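Local coordinates for protein fatty acid CoA ligase (Marinactinospora thermotolerans, PDB 6SQ8) that belongs to the ANL superfamily of AMP-binding enzymes and binds adenosine monophosphate close to where its large N-terminal and small C-terminal parts meet, at residues A291-Q295 / A307-H313; P276-S280 / H414-E418; L38-T43 / A69-I73; G52-A58 / S98-E104. All coordinates share one frame; numbering follows the deposited sequence.

How the contacts relate
The four contacts form two groups in the molecule. Contacts 3 and 4 come first along the chain and interleave: helix 28-44, strand 52-56, helix 61-72 and strand 98-103 follow in that order, so helices and parallel sheet pack on each other with centres about 12 Å apart. Contacts 1 and 2 form a second, distant group, their centres about 17 Å apart. Helix 279-289 leads straight into strand 293-299, and the segments of contact 1 fall between those of contact 2. Both touch AMP, contact 1 through the hairpin and contact 2 at the junction with the C-terminal domain. Contacts 2 and 3 are the most distant, about 46 Å between centres.

Contact 1: residues A291-Q295 / A307-H313; sequences AVLMQ and ALTPDDH. With AMP (adenosine monophosphate), chain G.
Gln295 and Leu308 form an antiparallel hydrogen-bonded pair: Gln295 N donates to Leu308 O, and Leu308 N to Gln295 O, each over 3.0 Å. Their side chains rise from the same face. Next to them the His313 ring is sandwiched: Leu293 CB sits over the centre of one face, 4.0 Å from the centroid and 3° off the normal, while Leu308 CD2 covers the opposite face nearer the rim; Gln295 N lies in the plane at the edge. Pro310 CB comes within 3.4 Å of Ala291 O.

The ring's rotation is fixed at both nitrogens. His313 ND1 gives an in-plane bond of 2.9 Å to Thr309 O, which His313 N approaches from its other face. His313 NE2 is hydrogen-bonded to Tyr272 OH, as is Gln295 NE2. Asp312 N donates to Thr309 OG1 in an ST motif, and Thr309 N returns a 2.8 Å bond to Asp312 OD2.

Gln295 CG stands opposite the backbone N (chi1 -157°) and the chain is extended, carrying the amide to the ligand, where AMP N6 donates to Gln295 OE1 over 3.3 Å. Gln295, on the beta hairpin of strands 293-299 and 303-308, so contributes its amide to the adenine end of the AMP pocket.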
loop_
_atom_site.group_PDB
_atom_site.type_symbol
_atom_site.label_atom_id
_atom_site.label_comp_id
_atom_site.label_asym_id
_atom_site.label_seq_id
_atom_site.Cartn_x
_atom_site.Cartn_y
_atom_site.Cartn_z
ATOM N N ALA A 291 -9.690 -19.980 -6.096
ATOM C CA ALA A 291 -9.121 -20.027 -4.776
ATOM C C ALA A 291 -7.694 -19.479 -4.769
ATOM O O ALA A 291 -6.785 -20.132 -4.290
ATOM C CB ALA A 291 -9.169 -21.446 -4.262
ATOM N N VAL A 292 -7.525 -18.245 -5.260
ATOM C CA VAL A 292 -6.248 -17.569 -5.321
ATOM C C VAL A 292 -6.327 -16.192 -4.659
ATOM O O VAL A 292 -5.312 -15.544 -4.525
ATOM C CB VAL A 292 -5.755 -17.472 -6.773
ATOM C CG1 VAL A 292 -5.586 -18.843 -7.382
ATOM C CG2 VAL A 292 -6.667 -16.646 -7.650
ATOM N N LEU A 293 -7.499 -15.769 -4.201
ATOM C CA LEU A 293 -7.695 -14.433 -3.678
ATOM C C LEU A 293 -7.126 -14.344 -2.267
ATOM O O LEU A 293 -7.451 -15.152 -1.418
ATOM C CB LEU A 293 -9.186 -14.092 -3.665
ATOM C CG LEU A 293 -9.536 -12.789 -4.368
ATOM C CD1 LEU A 293 -9.220 -12.892 -5.838
ATOM C CD2 LEU A 293 -10.990 -12.438 -4.179
ATOM N N MET A 294 -6.286 -13.331 -2.046
ATOM C CA MET A 294 -5.767 -13.002 -0.738
ATOM C C MET A 294 -5.797 -11.479 -0.543
ATOM O O MET A 294 -5.281 -10.719 -1.381
ATOM C CB MET A 294 -4.328 -13.495 -0.587
ATOM C CG MET A 294 -3.653 -12.985 0.674
ATOM S SD MET A 294 -2.090 -13.801 1.037
ATOM C CE MET A 294 -2.658 -15.286 1.858
ATOM N N GLN A 295 -6.341 -11.053 0.602
ATOM C CA GLN A 295 -6.321 -9.670 0.997
ATOM C C GLN A 295 -5.131 -9.455 1.948
ATOM O O GLN A 295 -4.749 -10.363 2.678
ATOM C CB GLN A 295 -7.662 -9.286 1.621
ATOM C CG GLN A 295 -7.958 -7.794 1.571
ATOM C CD GLN A 295 -9.169 -7.425 2.382
ATOM O OE1 GLN A 295 -9.016 -6.888 3.468
ATOM N NE2 GLN A 295 -10.361 -7.759 1.892
ATOM N N ALA A 307 -3.725 -10.798 6.870
ATOM C CA ALA A 307 -4.110 -11.274 5.562
ATOM C C ALA A 307 -5.340 -12.180 5.664
ATOM O O ALA A 307 -5.568 -12.836 6.656
ATOM C CB ALA A 307 -2.954 -11.970 4.889
ATOM N N LEU A 308 -6.139 -12.157 4.599
ATOM C CA LEU A 308 -7.321 -12.971 4.427
ATOM C C LEU A 308 -7.019 -13.960 3.299
ATOM O O LEU A 308 -6.752 -13.528 2.172
ATOM C CB LEU A 308 -8.496 -12.045 4.090
ATOM C CG LEU A 308 -9.890 -12.662 4.149
ATOM C CD1 LEU A 308 -10.336 -12.906 5.576
ATOM C CD2 LEU A 308 -10.905 -11.769 3.455
ATOM N N THR A 309 -7.038 -15.261 3.629
ATOM C CA THR A 309 -6.591 -16.321 2.718
ATOM C C THR A 309 -7.675 -16.619 1.683
ATOM O O THR A 309 -8.824 -16.202 1.821
ATOM C CB THR A 309 -6.279 -17.626 3.463
ATOM O OG1 THR A 309 -7.517 -18.216 3.894
ATOM C CG2 THR A 309 -5.330 -17.409 4.629
ATOM N N PRO A 310 -7.353 -17.360 0.601
ATOM C CA PRO A 310 -8.380 -17.776 -0.355
ATOM C C PRO A 310 -9.488 -18.639 0.270
ATOM O O PRO A 310 -10.629 -18.561 -0.147
ATOM C CB PRO A 310 -7.597 -18.556 -1.413
ATOM C CG PRO A 310 -6.174 -18.039 -1.265
ATOM C CD PRO A 310 -5.996 -17.763 0.206
ATOM N N ASP A 311 -9.152 -19.439 1.279
ATOM C CA ASP A 311 -10.166 -20.270 1.944
ATOM C C ASP A 311 -11.024 -19.389 2.859
ATOM O O ASP A 311 -12.205 -19.667 3.007
ATOM C CB ASP A 311 -9.563 -21.418 2.751
ATOM C CG ASP A 311 -8.882 -22.510 1.952
ATOM O OD1 ASP A 311 -9.046 -22.552 0.713
ATOM O OD2 ASP A 311 -8.193 -23.320 2.602
ATOM N N ASP A 312 -10.434 -18.348 3.471
ATOM C CA ASP A 312 -11.190 -17.372 4.262
ATOM C C ASP A 312 -12.254 -16.690 3.385
ATOM O O ASP A 312 -13.334 -16.391 3.865
ATOM C CB ASP A 312 -10.293 -16.284 4.875
ATOM C CG ASP A 312 -9.290 -16.743 5.924
ATOM O OD1 ASP A 312 -9.609 -17.700 6.645
ATOM O OD2 ASP A 312 -8.214 -16.093 6.031
ATOM N N HIS A 313 -11.929 -16.433 2.108
ATOM C CA HIS A 313 -12.807 -15.730 1.150
ATOM C C HIS A 313 -14.035 -16.575 0.763
ATOM O O HIS A 313 -14.925 -16.109 0.048
ATOM C CB HIS A 313 -12.038 -15.387 -0.133
ATOM C CG HIS A 313 -11.272 -14.111 -0.116
ATOM N ND1 HIS A 313 -10.009 -14.021 0.410
ATOM C CD2 HIS A 313 -11.571 -12.891 -0.613
ATOM C CE1 HIS A 313 -9.573 -12.788 0.258
ATOM N NE2 HIS A 313 -10.507 -12.077 -0.358
HETATM P P AMP G . -1.894 4.801 5.122
HETATM O O1P AMP G . -0.671 3.931 5.170
HETATM O O2P AMP G . -2.105 5.677 6.365
HETATM O O3P AMP G . -1.968 5.546 3.807
HETATM O "O5'" AMP G . -3.116 3.709 5.070
HETATM C "C5'" AMP G . -3.580 2.887 6.161
HETATM C "C4'" AMP G . -5.100 2.753 6.187
HETATM O "O4'" AMP G . -5.635 2.229 4.981
HETATM C "C3'" AMP G . -5.555 1.777 7.236
HETATM O "O3'" AMP G . -5.772 2.547 8.384
HETATM C "C2'" AMP G . -6.823 1.106 6.713
HETATM O "O2'" AMP G . -8.091 1.659 7.134
HETATM C "C1'" AMP G . -6.676 1.265 5.209
HETATM N N9 AMP G . -6.351 -0.062 4.623
HETATM C C8 AMP G . -5.164 -0.488 4.129
HETATM N N7 AMP G . -5.267 -1.770 3.684
HETATM C C5 AMP G . -6.539 -2.171 3.904
HETATM C C6 AMP G . -7.332 -3.406 3.687
HETATM N N6 AMP G . -6.789 -4.489 3.120
HETATM N N1 AMP G . -8.624 -3.393 4.065
HETATM C C2 AMP G . -9.191 -2.294 4.637
HETATM N N3 AMP G . -8.539 -1.134 4.878
HETATM C C4 AMP G . -7.242 -1.030 4.528
#

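Contact 2: residues P276-S280 / H414-E418; sequences PAVPS and HVLTE. With AMP (adenosine monophosphate), chain G.
Pro279 lies across one face of the His414 imidazole, roughly at right angles to it, and this is the close-packed part of the contact. Its CG is 3.9 Å from the ring centroid and 23° off the normal, displaced toward the rim, and its CD is 3.5 Å from His414 CD2. Thr320 touches both residues and closes in beside them. One turn along the helix, Val278 CG1 meets Thr417 CB at 3.7 Å; with chi1 at 173° this methyl is anti to the backbone N and faces the threonine. Thr417 is buried, and its hydroxyl is hydrogen-bonded to Glu413 O within its own helix.

What meets here are the two domains of an ANL enzyme: the start of helix 279-289, with Val278 as its N-cap, belongs to the large AMP-binding domain, and residues 414-418 of helix 409-418 to the C-terminal domain. Between the two segments one hydrogen bond is made, from Ser280 OG to Thr417 O over 3.2 Å. The hydroxyl stands above the carbonyl plane, 60° out of it, and not on a lone pair.

Beyond that bond the packing thins. Glu418 is exposed, and its chain is bent at chi2, bringing OE2 no nearer than 3.9 Å to Ser280 CB. On the ligand side Pro276 reaches AMP instead, its CA 3.6 Å from C2 of the adenine.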
loop_
_atom_site.group_PDB
_atom_site.type_symbol
_atom_site.label_atom_id
_atom_site.label_comp_id
_atom_site.label_asym_id
_atom_site.label_seq_id
_atom_site.Cartn_x
_atom_site.Cartn_y
_atom_site.Cartn_z
ATOM N N PRO A 276 -10.292 0.017 1.722
ATOM C CA PRO A 276 -11.381 -0.839 2.183
ATOM C C PRO A 276 -12.008 -1.536 0.968
ATOM O O PRO A 276 -12.142 -0.932 -0.095
ATOM C CB PRO A 276 -12.365 0.108 2.889
ATOM C CG PRO A 276 -11.580 1.393 3.086
ATOM C CD PRO A 276 -10.597 1.440 1.932
ATOM N N ALA A 277 -12.334 -2.818 1.149
ATOM C CA ALA A 277 -12.858 -3.648 0.091
ATOM C C ALA A 277 -14.383 -3.604 0.154
ATOM O O ALA A 277 -14.959 -3.471 1.225
ATOM C CB ALA A 277 -12.327 -5.048 0.227
ATOM N N VAL A 278 -15.021 -3.694 -1.007
ATOM C CA VAL A 278 -16.456 -3.803 -1.109
ATOM C C VAL A 278 -16.812 -5.284 -1.059
ATOM O O VAL A 278 -16.555 -6.015 -2.014
ATOM C CB VAL A 278 -16.947 -3.124 -2.397
ATOM C CG1 VAL A 278 -18.419 -3.344 -2.653
ATOM C CG2 VAL A 278 -16.661 -1.641 -2.365
ATOM N N PRO A 279 -17.370 -5.778 0.066
ATOM C CA PRO A 279 -17.599 -7.213 0.259
ATOM C C PRO A 279 -18.270 -7.943 -0.901
ATOM O O PRO A 279 -17.859 -9.033 -1.239
ATOM C CB PRO A 279 -18.493 -7.264 1.498
ATOM C CG PRO A 279 -18.019 -6.077 2.296
ATOM C CD PRO A 279 -17.743 -5.004 1.256
ATOM N N SER A 280 -19.282 -7.322 -1.496
ATOM C CA SER A 280 -20.069 -7.943 -2.565
ATOM C C SER A 280 -19.209 -8.086 -3.826
ATOM O O SER A 280 -19.389 -9.032 -4.602
ATOM C CB SER A 280 -21.342 -7.174 -2.845
ATOM O OG SER A 280 -21.059 -5.854 -3.290
ATOM N N HIS A 414 -21.133 -1.054 3.638
ATOM C CA HIS A 414 -21.271 -2.498 3.383
ATOM C C HIS A 414 -22.731 -2.815 3.016
ATOM O O HIS A 414 -22.994 -3.514 2.031
ATOM C CB HIS A 414 -20.763 -3.338 4.574
ATOM C CG HIS A 414 -19.285 -3.293 4.793
ATOM N ND1 HIS A 414 -18.688 -3.709 5.999
ATOM C CD2 HIS A 414 -18.270 -2.865 3.992
ATOM C CE1 HIS A 414 -17.373 -3.565 5.914
ATOM N NE2 HIS A 414 -17.086 -3.042 4.682
ATOM N N VAL A 415 -23.670 -2.268 3.800
ATOM C CA VAL A 415 -25.107 -2.494 3.595
ATOM C C VAL A 415 -25.566 -1.884 2.264
ATOM O O VAL A 415 -26.257 -2.524 1.496
ATOM C CB VAL A 415 -25.936 -1.954 4.777
ATOM C CG1 VAL A 415 -27.409 -2.007 4.469
ATOM C CG2 VAL A 415 -25.681 -2.704 6.070
ATOM N N LEU A 416 -25.201 -0.634 2.013
ATOM C CA LEU A 416 -25.557 0.042 0.759
ATOM C C LEU A 416 -25.046 -0.769 -0.442
ATOM O O LEU A 416 -25.786 -0.978 -1.388
ATOM C CB LEU A 416 -24.994 1.471 0.740
ATOM C CG LEU A 416 -25.642 2.449 1.720
ATOM C CD1 LEU A 416 -24.844 3.743 1.826
ATOM C CD2 LEU A 416 -27.054 2.760 1.316
ATOM N N THR A 417 -23.794 -1.237 -0.378
ATOM C CA THR A 417 -23.140 -1.875 -1.529
ATOM C C THR A 417 -23.657 -3.305 -1.750
ATOM O O THR A 417 -23.506 -3.835 -2.862
ATOM C CB THR A 417 -21.609 -1.829 -1.435
ATOM O OG1 THR A 417 -21.174 -2.419 -0.210
ATOM C CG2 THR A 417 -21.067 -0.418 -1.552
ATOM N N GLU A 418 -24.270 -3.916 -0.721
ATOM C CA GLU A 418 -24.924 -5.213 -0.862
ATOM C C GLU A 418 -26.075 -5.112 -1.863
ATOM O O GLU A 418 -26.401 -6.091 -2.510
ATOM C CB GLU A 418 -25.521 -5.729 0.448
ATOM C CG GLU A 418 -24.579 -6.532 1.324
ATOM C CD GLU A 418 -23.723 -7.576 0.626
ATOM O OE1 GLU A 418 -24.299 -8.430 -0.118
ATOM O OE2 GLU A 418 -22.471 -7.519 0.823
HETATM P P AMP G . -1.894 4.801 5.122
HETATM O O1P AMP G . -0.671 3.931 5.170
HETATM O O2P AMP G . -2.105 5.677 6.365
HETATM O O3P AMP G . -1.968 5.546 3.807
HETATM O "O5'" AMP G . -3.116 3.709 5.070
HETATM C "C5'" AMP G . -3.580 2.887 6.161
HETATM C "C4'" AMP G . -5.100 2.753 6.187
HETATM O "O4'" AMP G . -5.635 2.229 4.981
HETATM C "C3'" AMP G . -5.555 1.777 7.236
HETATM O "O3'" AMP G . -5.772 2.547 8.384
HETATM C "C2'" AMP G . -6.823 1.106 6.713
HETATM O "O2'" AMP G . -8.091 1.659 7.134
HETATM C "C1'" AMP G . -6.676 1.265 5.209
HETATM N N9 AMP G . -6.351 -0.062 4.623
HETATM C C8 AMP G . -5.164 -0.488 4.129
HETATM N N7 AMP G . -5.267 -1.770 3.684
HETATM C C5 AMP G . -6.539 -2.171 3.904
HETATM C C6 AMP G . -7.332 -3.406 3.687
HETATM N N6 AMP G . -6.789 -4.489 3.120
HETATM N N1 AMP G . -8.624 -3.393 4.065
HETATM C C2 AMP G . -9.191 -2.294 4.637
HETATM N N3 AMP G . -8.539 -1.134 4.878
HETATM C C4 AMP G . -7.242 -1.030 4.528
#

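Contact 3: residues L38-T43 / A69-I73; sequences LAHALT and AVQAI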
loop_
_atom_site.group_PDB
_atom_site.type_symbol
_atom_site.label_atom_id
_atom_site.label_comp_id
_atom_site.label_asym_id
_atom_site.label_seq_id
_atom_site.Cartn_x
_atom_site.Cartn_y
_atom_site.Cartn_z
ATOM N N LEU A 38 25.793 0.927 -9.698
ATOM C CA LEU A 38 25.094 2.059 -9.129
ATOM C C LEU A 38 25.633 2.354 -7.727
ATOM O O LEU A 38 25.727 3.517 -7.335
ATOM C CB LEU A 38 23.602 1.729 -9.062
ATOM C CG LEU A 38 22.876 1.641 -10.393
ATOM C CD1 LEU A 38 21.467 1.162 -10.194
ATOM C CD2 LEU A 38 22.832 2.987 -11.054
ATOM N N ALA A 39 25.947 1.290 -6.977
ATOM C CA ALA A 39 26.484 1.422 -5.636
ATOM C C ALA A 39 27.794 2.219 -5.687
ATOM O O ALA A 39 27.941 3.221 -5.002
ATOM C CB ALA A 39 26.685 0.061 -5.029
ATOM N N HIS A 40 28.718 1.763 -6.532
ATOM C CA HIS A 40 30.014 2.425 -6.722
ATOM C C HIS A 40 29.820 3.897 -7.144
ATOM O O HIS A 40 30.396 4.802 -6.551
ATOM C CB HIS A 40 30.860 1.628 -7.721
ATOM C CG HIS A 40 32.227 2.196 -7.906
ATOM N ND1 HIS A 40 32.525 3.166 -8.859
ATOM C CD2 HIS A 40 33.385 1.906 -7.276
ATOM C CE1 HIS A 40 33.811 3.451 -8.796
ATOM N NE2 HIS A 40 34.352 2.708 -7.824
ATOM N N ALA A 41 28.971 4.140 -8.144
ATOM C CA ALA A 41 28.743 5.477 -8.664
ATOM C C ALA A 41 28.236 6.436 -7.573
ATOM O O ALA A 41 28.638 7.603 -7.527
ATOM C CB ALA A 41 27.772 5.407 -9.815
ATOM N N LEU A 42 27.324 5.952 -6.716
ATOM C CA LEU A 42 26.706 6.771 -5.642
ATOM C C LEU A 42 27.745 7.050 -4.546
ATOM O O LEU A 42 27.779 8.149 -3.989
ATOM C CB LEU A 42 25.503 6.025 -5.050
ATOM C CG LEU A 42 24.253 5.932 -5.916
ATOM C CD1 LEU A 42 23.356 4.811 -5.427
ATOM C CD2 LEU A 42 23.492 7.238 -5.903
ATOM N N THR A 43 28.544 6.020 -4.225
ATOM C CA THR A 43 29.642 6.113 -3.274
ATOM C C THR A 43 30.592 7.213 -3.755
ATOM O O THR A 43 30.812 8.184 -3.025
ATOM C CB THR A 43 30.326 4.748 -3.083
ATOM O OG1 THR A 43 29.672 4.071 -2.003
ATOM C CG2 THR A 43 31.815 4.812 -2.807
ATOM N N ALA A 69 20.848 -0.642 -4.254
ATOM C CA ALA A 69 22.147 0.027 -4.199
ATOM C C ALA A 69 22.149 1.096 -3.099
ATOM O O ALA A 69 23.061 1.139 -2.293
ATOM C CB ALA A 69 22.493 0.606 -5.545
ATOM N N VAL A 70 21.115 1.936 -3.054
ATOM C CA VAL A 70 21.005 2.965 -2.033
ATOM C C VAL A 70 21.075 2.338 -0.638
ATOM O O VAL A 70 21.649 2.918 0.286
ATOM C CB VAL A 70 19.711 3.778 -2.198
ATOM C CG1 VAL A 70 19.395 4.609 -0.951
ATOM C CG2 VAL A 70 19.759 4.653 -3.452
ATOM N N GLN A 71 20.459 1.168 -0.468
ATOM C CA GLN A 71 20.387 0.510 0.838
ATOM C C GLN A 71 21.728 -0.165 1.155
ATOM O O GLN A 71 22.213 -0.072 2.275
ATOM C CB GLN A 71 19.198 -0.450 0.878
ATOM C CG GLN A 71 17.859 0.283 1.011
ATOM C CD GLN A 71 16.671 -0.624 0.811
ATOM O OE1 GLN A 71 16.766 -1.671 0.174
ATOM N NE2 GLN A 71 15.538 -0.232 1.364
ATOM N N ALA A 72 22.312 -0.827 0.155
ATOM C CA ALA A 72 23.616 -1.488 0.263
ATOM C C ALA A 72 24.694 -0.506 0.744
ATOM O O ALA A 72 25.505 -0.865 1.578
ATOM C CB ALA A 72 24.000 -2.089 -1.065
ATOM N N ILE A 73 24.676 0.733 0.238
ATOM C CA ILE A 73 25.707 1.741 0.576
ATOM C C ILE A 73 25.317 2.486 1.863
ATOM O O ILE A 73 25.792 3.605 2.113
ATOM C CB ILE A 73 26.006 2.730 -0.573
ATOM C CG1 ILE A 73 24.886 3.755 -0.779
ATOM C CG2 ILE A 73 26.379 1.996 -1.847
ATOM C CD1 ILE A 73 25.319 4.981 -1.485
#
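Ile73, just past the end of helix 61-72, fills the gap between the two helices and can be followed atom by atom. Its CB lies 4.2 Å from Thr43 OG1, at the far end of the facing segment. There the side chain divides. The CG2 methyl turns to the backbone and CB of Ala39, meeting Ala39 O and Ala39 CB each at 3.7 Å, and it also passes Thr43 OG1 at 3.9 Å, the two side chains running past each other in opposite directions. The other branch starts with CG1 set between the backbone N and the carbonyl carbon, chi1 74°, and continues outstretched through chi2 159°. This carries the tip, CD1, to Leu42 CB at 3.7 Å, so one isoleucine bridges successive turns of helix 28-44.

One turn back in helix 61-72, Ala69 allows the closest approach of the backbones, with CA of Ala39 and CA of Ala69 only 4.8 Å apart. Its methyl nestles against Leu38 CB at 3.9 Å and against the backbone N of Ala39. Leu42 reaches on past it with CD1 to Val70 CG2. No hydrogen bond crosses; the contact is van der Waals packing, mostly apolar, with alanines where the backbones come closest.

Loop residues Ile135 and Leu146 touch Leu38 and Ala39 respectively, and Arg149 bonds to Ile73 O. On the sheet side, Val70 CG2 packs on Val53 CG1 and Leu42 CD2 on Val102 CG2, so the helix pair lies on one face of the parallel sheet containing strands 52-56 and 98-103.

Contact 4: residues G52-A58 / S98-E104; sequences GVACLHA and SAALVFE
Ala54 is bonded through both N and O to the parallel strand: its N donates to Ala100 O and its O accepts from Val102 N at 2.9 Å. Leu56 N donates to Val102 O at 3.0 Å and Leu56 O accepts from Glu104 N. At the beginning, Ala99 N bonds to Gly52 O over 2.7 Å, but the strand is interrupted at Ala99, and the extra residue shifts the pairing by one. The strand axes run 23° apart.

Apolar contacts divide between the two faces. On one, Val53 CG1 meets Val102 CG2 at 3.8 Å, the two side chains crossing at an angle, with Leu66 of helix 61-72 above Cys55 and Val102. On the other, Ala54 CB meets Leu101 CD1 at 4.0 Å and Leu56 CB meets Phe103 CB; the Phe103 ring turns off to Ala111 of helix 108-117.

A side-chain bond closes the C-terminal end. Glu104, buried and extended beyond CG, offers OE1 to Ala58 N over 2.8 Å, nearly straight and from the syn side, though tilted out of the carboxylate plane. Glu104 OE2 is hydrogen-bonded to Thr60 OG1.

Helices on both faces and strand order 76-79, 52-56, 98-103, 122-125, 133-134 place both among the inner strands of a five-stranded parallel alpha/beta sheet.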
loop_
_atom_site.group_PDB
_atom_site.type_symbol
_atom_site.label_atom_id
_atom_site.label_comp_id
_atom_site.label_asym_id
_atom_site.label_seq_id
_atom_site.Cartn_x
_atom_site.Cartn_y
_atom_site.Cartn_z
ATOM N N GLY A 52 19.686 10.424 3.104
ATOM C CA GLY A 52 18.709 9.855 2.187
ATOM C C GLY A 52 19.114 10.048 0.730
ATOM O O GLY A 52 19.797 11.003 0.395
ATOM N N VAL A 53 18.690 9.120 -0.132
ATOM C CA VAL A 53 18.773 9.271 -1.583
ATOM C C VAL A 53 17.349 9.294 -2.151
ATOM O O VAL A 53 16.681 8.275 -2.181
ATOM C CB VAL A 53 19.605 8.150 -2.230
ATOM C CG1 VAL A 53 19.679 8.323 -3.734
ATOM C CG2 VAL A 53 21.000 8.063 -1.644
ATOM N N ALA A 54 16.901 10.475 -2.574
ATOM C CA ALA A 54 15.591 10.655 -3.198
ATOM C C ALA A 54 15.618 10.070 -4.619
ATOM O O ALA A 54 16.512 10.367 -5.391
ATOM C CB ALA A 54 15.210 12.113 -3.218
ATOM N N CYS A 55 14.627 9.244 -4.950
ATOM C CA CYS A 55 14.614 8.534 -6.183
ATOM C C CYS A 55 13.277 8.736 -6.891
ATOM O O CYS A 55 12.209 8.485 -6.323
ATOM C CB CYS A 55 14.869 7.059 -5.954
ATOM S SG CYS A 55 16.493 6.734 -5.225
ATOM N N LEU A 56 13.372 9.199 -8.144
ATOM C CA LEU A 56 12.245 9.514 -9.011
ATOM C C LEU A 56 12.343 8.648 -10.269
ATOM O O LEU A 56 13.239 8.828 -11.094
ATOM C CB LEU A 56 12.331 11.002 -9.349
ATOM C CG LEU A 56 11.149 11.582 -10.117
ATOM C CD1 LEU A 56 9.887 11.635 -9.273
ATOM C CD2 LEU A 56 11.494 12.973 -10.618
ATOM N N HIS A 57 11.430 7.686 -10.401
ATOM C CA HIS A 57 11.512 6.708 -11.480
ATOM C C HIS A 57 10.137 6.131 -11.779
ATOM O O HIS A 57 9.207 6.290 -11.021
ATOM C CB HIS A 57 12.466 5.579 -11.097
ATOM C CG HIS A 57 12.115 4.938 -9.796
ATOM N ND1 HIS A 57 12.864 5.145 -8.657
ATOM C CD2 HIS A 57 11.079 4.154 -9.435
ATOM C CE1 HIS A 57 12.329 4.477 -7.662
ATOM N NE2 HIS A 57 11.224 3.882 -8.111
ATOM N N ALA A 58 10.055 5.433 -12.905
ATOM C CA ALA A 58 8.894 4.652 -13.281
ATOM C C ALA A 58 9.095 3.210 -12.781
ATOM O O ALA A 58 9.999 2.947 -12.009
ATOM C CB ALA A 58 8.738 4.725 -14.781
ATOM N N SER A 98 17.978 14.527 2.216
ATOM C CA SER A 98 18.426 13.903 0.970
ATOM C C SER A 98 19.791 14.472 0.568
ATOM O O SER A 98 19.956 15.680 0.439
ATOM C CB SER A 98 17.411 14.096 -0.139
ATOM O OG SER A 98 16.080 14.017 0.355
ATOM N N ALA A 99 20.753 13.575 0.347
ATOM C CA ALA A 99 22.084 13.938 -0.113
ATOM C C ALA A 99 22.180 13.873 -1.645
ATOM O O ALA A 99 23.219 14.227 -2.218
ATOM C CB ALA A 99 23.097 13.027 0.512
ATOM N N ALA A 100 21.097 13.438 -2.302
ATOM C CA ALA A 100 21.087 13.221 -3.728
ATOM C C ALA A 100 19.649 13.111 -4.222
ATOM O O ALA A 100 18.758 12.730 -3.473
ATOM C CB ALA A 100 21.874 11.971 -4.060
ATOM N N LEU A 101 19.456 13.462 -5.497
ATOM C CA LEU A 101 18.256 13.118 -6.255
ATOM C C LEU A 101 18.687 12.311 -7.476
ATOM O O LEU A 101 19.365 12.826 -8.313
ATOM C CB LEU A 101 17.535 14.398 -6.676
ATOM C CG LEU A 101 16.389 14.190 -7.659
ATOM C CD1 LEU A 101 15.173 13.580 -6.964
ATOM C CD2 LEU A 101 16.020 15.502 -8.342
ATOM N N VAL A 102 18.314 11.035 -7.525
ATOM C CA VAL A 102 18.530 10.192 -8.684
ATOM C C VAL A 102 17.204 10.104 -9.429
ATOM O O VAL A 102 16.181 9.855 -8.805
ATOM C CB VAL A 102 19.040 8.800 -8.283
ATOM C CG1 VAL A 102 19.299 7.923 -9.499
ATOM C CG2 VAL A 102 20.283 8.894 -7.425
ATOM N N PHE A 103 17.224 10.346 -10.745
ATOM C CA PHE A 103 15.995 10.320 -11.534
ATOM C C PHE A 103 16.245 9.659 -12.889
ATOM O O PHE A 103 17.379 9.488 -13.307
ATOM C CB PHE A 103 15.420 11.730 -11.683
ATOM C CG PHE A 103 16.208 12.648 -12.580
ATOM C CD1 PHE A 103 17.270 13.383 -12.087
ATOM C CD2 PHE A 103 15.878 12.787 -13.914
ATOM C CE1 PHE A 103 18.004 14.212 -12.917
ATOM C CE2 PHE A 103 16.610 13.622 -14.737
ATOM C CZ PHE A 103 17.670 14.332 -14.234
ATOM N N GLU A 104 15.148 9.258 -13.533
ATOM C CA GLU A 104 15.186 8.619 -14.854
ATOM C C GLU A 104 14.886 9.673 -15.920
ATOM O O GLU A 104 14.164 10.627 -15.653
ATOM C CB GLU A 104 14.191 7.457 -14.931
ATOM C CG GLU A 104 14.637 6.209 -14.204
ATOM C CD GLU A 104 13.675 5.031 -14.327
ATOM O OE1 GLU A 104 12.438 5.263 -14.385
ATOM O OE2 GLU A 104 14.167 3.879 -14.371
#